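Local coordinates for protein cysteine desulfurase (Thermococcus onnurineus, PDB 5B89) that probably catalyses the pyridoxal-phosphate-dependent desulfuration of L-cysteine, releasing L-alanine and handing the sulfur to a carrier, at residues L115-I120 with G204-V209; P140-A145 with L150-I155. All blocks are in the same frame, centred on the assembly; numbering follows the deposited sequence.

Contact 1. Residues L115-I120 with G204-V209; sequences LGLGHI and GAIFVV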
loop_
_atom_site.group_PDB
_atom_site.type_symbol
_atom_site.label_atom_id
_atom_site.label_comp_id
_atom_site.label_asym_id
_atom_site.label_seq_id
_atom_site.Cartn_x
_atom_site.Cartn_y
_atom_site.Cartn_z
ATOM N N LEU B 115 8.504 -10.925 9.502
ATOM C CA LEU B 115 7.408 -11.849 9.688
ATOM C C LEU B 115 7.698 -13.065 8.862
ATOM O O LEU B 115 7.452 -14.177 9.411
ATOM C CB LEU B 115 6.129 -11.197 9.196
ATOM C CG LEU B 115 5.603 -10.059 10.125
ATOM C CD1 LEU B 115 4.473 -9.285 9.434
ATOM C CD2 LEU B 115 5.082 -10.590 11.455
ATOM N N GLY B 116 8.205 -12.959 7.655
ATOM C CA GLY B 116 8.428 -14.098 6.803
ATOM C C GLY B 116 9.602 -14.986 7.129
ATOM O O GLY B 116 9.650 -16.082 6.661
ATOM N N LEU B 117 10.518 -14.478 7.930
ATOM C CA LEU B 117 11.674 -15.241 8.340
ATOM C C LEU B 117 11.623 -15.642 9.799
ATOM O O LEU B 117 12.470 -16.301 10.211
ATOM C CB LEU B 117 12.990 -14.475 8.144
ATOM C CG LEU B 117 13.373 -14.159 6.709
ATOM C CD1 LEU B 117 14.673 -13.395 6.704
ATOM C CD2 LEU B 117 13.510 -15.415 5.882
ATOM N N GLY B 118 10.623 -15.228 10.543
ATOM C CA GLY B 118 10.575 -15.525 11.960
ATOM C C GLY B 118 10.770 -16.977 12.293
ATOM O O GLY B 118 11.412 -17.303 13.245
ATOM N N HIS B 119 10.208 -17.806 11.465
ATOM C CA HIS B 119 10.262 -19.302 11.686
ATOM C C HIS B 119 11.658 -19.850 11.630
ATOM O O HIS B 119 11.876 -20.937 12.194
ATOM C CB HIS B 119 9.337 -19.996 10.658
ATOM C CG HIS B 119 9.828 -19.914 9.258
ATOM N ND1 HIS B 119 10.577 -20.863 8.606
ATOM C CD2 HIS B 119 9.703 -18.891 8.377
ATOM C CE1 HIS B 119 10.856 -20.457 7.383
ATOM N NE2 HIS B 119 10.343 -19.253 7.233
ATOM N N ILE B 120 12.663 -19.160 11.050
ATOM C CA ILE B 120 13.998 -19.727 10.941
ATOM C C ILE B 120 14.784 -19.626 12.251
ATOM O O ILE B 120 15.818 -20.272 12.371
ATOM C CB ILE B 120 14.842 -19.110 9.813
ATOM C CG1 ILE B 120 15.377 -17.694 10.118
ATOM C CG2 ILE B 120 14.068 -19.100 8.523
ATOM C CD1 ILE B 120 16.412 -17.168 9.102
ATOM N N GLY B 204 27.985 -16.555 6.656
ATOM C CA GLY B 204 26.700 -17.277 6.548
ATOM C C GLY B 204 25.503 -16.596 7.203
ATOM O O GLY B 204 24.530 -17.263 7.517
ATOM N N ALA B 205 25.505 -15.243 7.373
ATOM C CA ALA B 205 24.383 -14.511 7.926
ATOM C C ALA B 205 23.503 -14.013 6.749
ATOM O O ALA B 205 24.039 -13.565 5.742
ATOM C CB ALA B 205 24.913 -13.285 8.685
ATOM N N ILE B 206 22.209 -14.015 6.962
ATOM C CA ILE B 206 21.262 -13.384 6.012
ATOM C C ILE B 206 21.518 -11.841 6.090
ATOM O O ILE B 206 21.640 -11.345 7.192
ATOM C CB ILE B 206 19.869 -13.723 6.340
ATOM C CG1 ILE B 206 19.645 -15.239 6.153
ATOM C CG2 ILE B 206 18.872 -12.870 5.457
ATOM C CD1 ILE B 206 18.369 -15.698 6.783
ATOM N N PHE B 207 21.601 -11.204 4.930
ATOM C CA PHE B 207 21.878 -9.741 4.857
ATOM C C PHE B 207 20.635 -8.938 4.315
ATOM O O PHE B 207 20.278 -9.182 3.179
ATOM C CB PHE B 207 23.111 -9.543 4.012
ATOM C CG PHE B 207 23.734 -8.135 4.151
ATOM C CD1 PHE B 207 24.057 -7.621 5.394
ATOM C CD2 PHE B 207 23.955 -7.396 3.004
ATOM C CE1 PHE B 207 24.647 -6.342 5.466
ATOM C CE2 PHE B 207 24.508 -6.146 3.060
ATOM C CZ PHE B 207 24.885 -5.621 4.272
ATOM N N VAL B 208 20.177 -8.099 5.154
ATOM C CA VAL B 208 19.008 -7.238 4.869
ATOM C C VAL B 208 19.456 -5.793 4.795
ATOM O O VAL B 208 20.078 -5.285 5.740
ATOM C CB VAL B 208 17.999 -7.416 5.939
ATOM C CG1 VAL B 208 16.719 -6.578 5.694
ATOM C CG2 VAL B 208 17.572 -8.860 6.185
ATOM N N VAL B 209 19.077 -5.132 3.699
ATOM C CA VAL B 209 19.528 -3.739 3.464
ATOM C C VAL B 209 18.244 -2.815 3.443
ATOM O O VAL B 209 17.350 -3.025 2.608
ATOM C CB VAL B 209 20.310 -3.547 2.200
ATOM C CG1 VAL B 209 20.744 -2.120 1.987
ATOM C CG2 VAL B 209 21.547 -4.450 2.208
#
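I206, I120 and L117 form a small apolar contact between segment 115-120, which begins on helix 106-117, and the start of strand 206-210. The two segments bury 112 Å² in total, and the CA atoms of L117 and I206, the nearest across the contact, stand 10.0 Å apart, so side chains alone bridge the space. I120 and I206 reach toward each other tip to tip, with I120 CD1 3.4 Å from I206 CD1, tighter than usual van der Waals contact. I120 carries its CG1 branch between its own backbone N and carbonyl carbon (chi1 75°), and the extended continuation to CD1 (chi2 170°) delivers the methyl to I206. L117 adds a looser touch, its CD1 lying 4.4 Å from I206 CD1. I120 CG2 stands 3.7 Å above one face of the H119 ring, offset toward the rim. F229 receives both L117 and I206, which continues the apolar layer beyond the two segments.

No hydrogen bond crosses the contact; the polar bonds lie within 115-120 or lead outside both segments. I120 N donates to L117 O at 3.0 Å, between backbone atoms three residues apart. On the strand side, I206 is backbone-bonded to K176 and V178, and F207 to D228 and F229.

While I206 faces helix 106-117, the side chains of A205 and F207 pack on helix 193-203, closed by a Schellman motif at G204. Helices on both faces of a central mixed sheet are characteristic of the large domain of fold-type I pyridoxal-phosphate enzymes, which include the class-V aminotransferase family.

Contact 2. Residues P140-A145 with L150-I155; sequences PWQRLA and LKLEFI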
loop_
_atom_site.group_PDB
_atom_site.type_symbol
_atom_site.label_atom_id
_atom_site.label_comp_id
_atom_site.label_asym_id
_atom_site.label_seq_id
_atom_site.Cartn_x
_atom_site.Cartn_y
_atom_site.Cartn_z
ATOM N N PRO B 140 10.846 -4.065 14.105
ATOM C CA PRO B 140 10.555 -5.445 13.789
ATOM C C PRO B 140 11.558 -6.426 14.371
ATOM O O PRO B 140 11.145 -7.572 14.706
ATOM C CB PRO B 140 10.506 -5.456 12.232
ATOM C CG PRO B 140 10.200 -4.017 11.887
ATOM C CD PRO B 140 10.966 -3.218 12.912
ATOM N N TRP B 141 12.820 -6.058 14.456
ATOM C CA TRP B 141 13.847 -6.942 14.962
ATOM C C TRP B 141 13.733 -7.024 16.474
ATOM O O TRP B 141 13.964 -8.128 17.063
ATOM C CB TRP B 141 15.216 -6.487 14.532
ATOM C CG TRP B 141 15.314 -6.246 13.024
ATOM C CD1 TRP B 141 15.598 -5.050 12.481
ATOM C CD2 TRP B 141 15.052 -7.148 12.012
ATOM N NE1 TRP B 141 15.551 -5.157 11.130
ATOM C CE2 TRP B 141 15.155 -6.414 10.814
ATOM C CE3 TRP B 141 14.648 -8.486 11.966
ATOM C CZ2 TRP B 141 14.946 -7.016 9.550
ATOM C CZ3 TRP B 141 14.439 -9.076 10.684
ATOM C CH2 TRP B 141 14.624 -8.326 9.541
ATOM N N GLN B 142 13.408 -5.910 17.119
ATOM C CA GLN B 142 13.144 -5.916 18.586
ATOM C C GLN B 142 12.030 -6.781 18.952
ATOM O O GLN B 142 12.132 -7.535 19.968
ATOM C CB GLN B 142 12.880 -4.490 19.082
ATOM C CG GLN B 142 14.094 -3.620 19.104
ATOM C CD GLN B 142 13.735 -2.190 19.491
ATOM O OE1 GLN B 142 12.650 -1.710 19.122
ATOM N NE2 GLN B 142 14.614 -1.511 20.138
ATOM N N ARG B 143 10.909 -6.739 18.258
ATOM C CA ARG B 143 9.730 -7.575 18.492
ATOM C C ARG B 143 10.112 -9.002 18.322
ATOM O O ARG B 143 9.778 -9.847 19.194
ATOM C CB ARG B 143 8.497 -7.169 17.616
ATOM C CG ARG B 143 7.263 -7.994 17.801
ATOM C CD ARG B 143 6.115 -7.482 16.852
ATOM N NE ARG B 143 6.476 -7.515 15.450
ATOM C CZ ARG B 143 5.745 -7.011 14.446
ATOM N NH1 ARG B 143 4.590 -6.436 14.736
ATOM N NH2 ARG B 143 6.220 -7.109 13.155
ATOM N N LEU B 144 10.791 -9.350 17.244
ATOM C CA LEU B 144 11.127 -10.780 16.935
ATOM C C LEU B 144 12.026 -11.267 18.063
ATOM O O LEU B 144 11.839 -12.393 18.633
ATOM C CB LEU B 144 11.744 -10.853 15.563
ATOM C CG LEU B 144 11.970 -12.194 14.905
ATOM C CD1 LEU B 144 10.606 -12.843 14.723
ATOM C CD2 LEU B 144 12.638 -11.966 13.553
ATOM N N ALA B 145 13.012 -10.459 18.445
ATOM C CA ALA B 145 13.994 -10.881 19.481
ATOM C C ALA B 145 13.299 -11.076 20.838
ATOM O O ALA B 145 13.647 -12.043 21.569
ATOM C CB ALA B 145 15.143 -9.874 19.621
ATOM N N LEU B 150 15.802 -13.960 21.275
ATOM C CA LEU B 150 16.979 -13.816 20.479
ATOM C C LEU B 150 17.869 -12.753 21.079
ATOM O O LEU B 150 17.395 -11.917 21.836
ATOM C CB LEU B 150 16.622 -13.365 19.023
ATOM C CG LEU B 150 15.506 -14.175 18.405
ATOM C CD1 LEU B 150 15.258 -13.665 16.991
ATOM C CD2 LEU B 150 15.841 -15.675 18.417
ATOM N N LYS B 151 19.103 -12.751 20.638
ATOM C CA LYS B 151 20.036 -11.736 20.988
ATOM C C LYS B 151 20.016 -10.675 19.866
ATOM O O LYS B 151 20.180 -11.020 18.766
ATOM C CB LYS B 151 21.416 -12.306 21.016
ATOM C CG LYS B 151 21.654 -13.248 22.178
ATOM C CD LYS B 151 22.979 -13.945 22.003
ATOM C CE LYS B 151 23.228 -14.983 23.085
ATOM N NZ LYS B 151 22.931 -16.357 22.622
ATOM N N LEU B 152 19.827 -9.418 20.212
ATOM C CA LEU B 152 19.838 -8.318 19.249
ATOM C C LEU B 152 21.038 -7.469 19.627
ATOM O O LEU B 152 21.039 -6.888 20.656
ATOM C CB LEU B 152 18.550 -7.515 19.319
ATOM C CG LEU B 152 18.481 -6.318 18.361
ATOM C CD1 LEU B 152 18.715 -6.748 16.928
ATOM C CD2 LEU B 152 17.176 -5.558 18.501
ATOM N N GLU B 153 22.059 -7.471 18.793
ATOM C CA GLU B 153 23.268 -6.741 19.049
ATOM C C GLU B 153 23.425 -5.596 18.072
ATOM O O GLU B 153 22.989 -5.646 16.919
ATOM C CB GLU B 153 24.416 -7.674 18.997
ATOM C CG GLU B 153 24.283 -8.591 20.242
ATOM C CD GLU B 153 25.455 -9.546 20.457
ATOM O OE1 GLU B 153 26.556 -9.329 19.878
ATOM O OE2 GLU B 153 25.194 -10.540 21.224
ATOM N N PHE B 154 24.202 -4.621 18.454
ATOM C CA PHE B 154 24.413 -3.441 17.692
ATOM C C PHE B 154 25.855 -3.203 17.451
ATOM O O PHE B 154 26.696 -3.194 18.452
ATOM C CB PHE B 154 23.867 -2.237 18.486
ATOM C CG PHE B 154 22.427 -2.347 18.788
ATOM C CD1 PHE B 154 21.450 -2.080 17.808
ATOM C CD2 PHE B 154 22.032 -2.866 19.966
ATOM C CE1 PHE B 154 20.143 -2.273 18.042
ATOM C CE2 PHE B 154 20.718 -3.039 20.245
ATOM C CZ PHE B 154 19.752 -2.744 19.303
ATOM N N ILE B 155 26.248 -2.985 16.217
ATOM C CA ILE B 155 27.650 -2.728 15.875
ATOM C C ILE B 155 28.084 -1.420 16.525
ATOM O O ILE B 155 27.326 -0.526 16.581
ATOM C CB ILE B 155 27.832 -2.597 14.347
ATOM C CG1 ILE B 155 27.442 -3.905 13.703
ATOM C CG2 ILE B 155 29.244 -2.262 13.933
ATOM C CD1 ILE B 155 27.161 -3.850 12.230
#
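A145, L150 and L152 dominate this contact, each with about 70 Å² covered, where helix 139-148 packs on strand 151-154 in a beta-alpha-beta unit begun by strand 126-129. The short segments approach to 8.5 Å between axes at 145°, so the chain nearly reverses direction. Across the turn, L150 N donates to A145 O at 2.9 Å, with an N-H...O angle of 161°; the donor lies in the carbonyl plane on a lone pair.

L150 folds over the last turns of the helix: its CB sits 3.6 Å from A145 CA, and its side chain crosses that of L144 obliquely, with L150 CD1 4.2 Å from L144 CG. An alanine here would remove the branch that meets L144 and would probably open a gap between L144, A145, F121 and I127.

Next on this face, L152 sets its CB 4.2 Å from A145 CB. With its CG anti to the backbone N (chi1 179°), L152 extends along the helix toward its N-terminal end, sending CD1 to W141 CB at 4.2 Å. The Q142 amide belongs to the dimer interface, NE2 donating to S271 O of the second subunit, while the aliphatic Q142 CG meets L152 CD2 at 3.7 Å.

From the N terminus, helix 106-117 carries the start of 115-120, the first half of contact 1. The chain then runs through strand 126-129 and helix 139-148 to strand 151-154, where contact 2 closes a short loop with four residues between its segments. Only after strand 177-181 and helix 193-203 does 204-209 return to 115-120, closing contact 1 over 83 intervening residues; contact 2 nests within contact 1 without crossing it. Their centres lie 12 Å apart, and they touch: G118 CA is 3.9 Å from L144 CD1, and V208 CG1 is 4.3 Å from W141 CZ2. Together they join two helices to an inner strand and one outermost within this chain, in the same sheet.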